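Side-chain contact in dipeptide Epimerase (Enterococcus faecalis V583, PDB 3JVA), which is a magnesium-binding member of the mandelate racemase/muconate lactonizing enzyme family, with an enolase-type barrel domain: residues P196-A199 with V200-I203. Sequence-based numbering, arbitrary orientation.
Sequences PKDA and VKAI
Lys201 and Asp198 lie side by side on the outer face of the first turns of a helix, three residues apart and pointing the same way. The lysine chain starts with Lys201 CB 3.3 Å from Asp198 O. CG lies anti to the backbone N (chi1 -159°), and CD continues the extended run. The chain then bends at chi3 (-42°) and again at chi4, folding back toward the start of the helix. This brings Lys201 CE alongside the carboxylate, 4.0 Å from Asp198 OD1. Lys201 NZ ends 4.5 Å from Asp198 OD1, too far for a salt bridge, so any attraction is probably modest. Lys201 NZ also comes within 4.1 Å of Lys197 O.

The backbone beneath is regular alpha helix. Ala202 N donates to Asp198 O at 2.9 Å, and Ile203 N to Ala199 O at 2.8 Å. The bond from Lys201 N to Lys197 O is weak. On the buried side Ile203 lays CG1 against Ala199 O at 3.1 Å. Val200 sets CG2 3.5 Å from Pro196 O.

Lys197 turns its amine to a second subunit, where Asp259 forms a salt bridge with it and the carbonyls of Thr230, Val233 and Thr235 accept hydrogen bonds. Val200 and Ile203 pack on helix 223-232 of their own chain, through Tyr228, Gln232 and Val229. Helix 196-206 is the helix of a beta-alpha-beta crossover in the barrel domain, between parallel strands 185-189 and 213-215, which carry the magnesium ligands Asp189 and Glu215.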
loop_
_atom_site.group_PDB
_atom_site.type_symbol
_atom_site.label_atom_id
_atom_site.label_comp_id
_atom_site.label_asym_id
_atom_site.label_seq_id
_atom_site.Cartn_x
_atom_site.Cartn_y
_atom_site.Cartn_z
ATOM N N PRO B 196 -4.814 9.424 -21.478
ATOM C CA PRO B 196 -5.503 9.882 -20.268
ATOM C C PRO B 196 -5.703 11.392 -20.125
ATOM O O PRO B 196 -6.826 11.856 -19.931
ATOM C CB PRO B 196 -4.649 9.300 -19.145
ATOM C CG PRO B 196 -4.115 8.030 -19.758
ATOM C CD PRO B 196 -3.716 8.502 -21.138
ATOM N N LYS B 197 -4.629 12.165 -20.216
ATOM C CA LYS B 197 -4.772 13.605 -20.053
ATOM C C LYS B 197 -5.499 14.296 -21.205
ATOM O O LYS B 197 -6.197 15.291 -20.991
ATOM C CB LYS B 197 -3.405 14.233 -19.777
ATOM C CG LYS B 197 -2.883 13.806 -18.403
ATOM C CD LYS B 197 -1.627 14.532 -17.968
ATOM C CE LYS B 197 -1.326 14.206 -16.507
ATOM N NZ LYS B 197 -0.119 14.898 -15.984
ATOM N N ASP B 198 -5.354 13.770 -22.417
ATOM C CA ASP B 198 -6.055 14.340 -23.566
ATOM C C ASP B 198 -7.544 14.069 -23.371
ATOM O O ASP B 198 -8.388 14.907 -23.695
ATOM C CB ASP B 198 -5.602 13.682 -24.872
ATOM C CG ASP B 198 -4.341 14.306 -25.437
ATOM O OD1 ASP B 198 -3.865 15.314 -24.873
ATOM O OD2 ASP B 198 -3.836 13.787 -26.453
ATOM N N ALA B 199 -7.856 12.883 -22.851
ATOM C CA ALA B 199 -9.242 12.486 -22.614
ATOM C C ALA B 199 -9.942 13.443 -21.657
ATOM O O ALA B 199 -11.079 13.846 -21.892
ATOM C CB ALA B 199 -9.298 11.058 -22.059
ATOM N N VAL B 200 -9.270 13.802 -20.569
ATOM C CA VAL B 200 -9.862 14.720 -19.602
ATOM C C VAL B 200 -10.191 16.040 -20.292
ATOM O O VAL B 200 -11.259 16.612 -20.087
ATOM C CB VAL B 200 -8.898 14.978 -18.421
ATOM C CG1 VAL B 200 -9.445 16.079 -17.516
ATOM C CG2 VAL B 200 -8.714 13.693 -17.630
ATOM N N LYS B 201 -9.269 16.502 -21.128
ATOM C CA LYS B 201 -9.437 17.756 -21.860
ATOM C C LYS B 201 -10.650 17.687 -22.787
ATOM O O LYS B 201 -11.525 18.555 -22.756
ATOM C CB LYS B 201 -8.182 18.028 -22.695
ATOM C CG LYS B 201 -7.975 19.481 -23.099
ATOM C CD LYS B 201 -6.875 19.617 -24.162
ATOM C CE LYS B 201 -5.664 18.721 -23.874
ATOM N NZ LYS B 201 -5.081 18.921 -22.515
ATOM N N ALA B 202 -10.699 16.638 -23.603
ATOM C CA ALA B 202 -11.786 16.462 -24.560
ATOM C C ALA B 202 -13.140 16.304 -23.879
ATOM O O ALA B 202 -14.123 16.926 -24.278
ATOM C CB ALA B 202 -11.505 15.253 -25.455
ATOM N N ILE B 203 -13.191 15.474 -22.844
ATOM C CA ILE B 203 -14.444 15.242 -22.144
ATOM C C ILE B 203 -14.976 16.508 -21.475
ATOM O O ILE B 203 -16.174 16.795 -21.536
ATOM C CB ILE B 203 -14.287 14.098 -21.117
ATOM C CG1 ILE B 203 -14.041 12.784 -21.870
ATOM C CG2 ILE B 203 -15.542 13.976 -20.260
ATOM C CD1 ILE B 203 -13.675 11.605 -20.980
#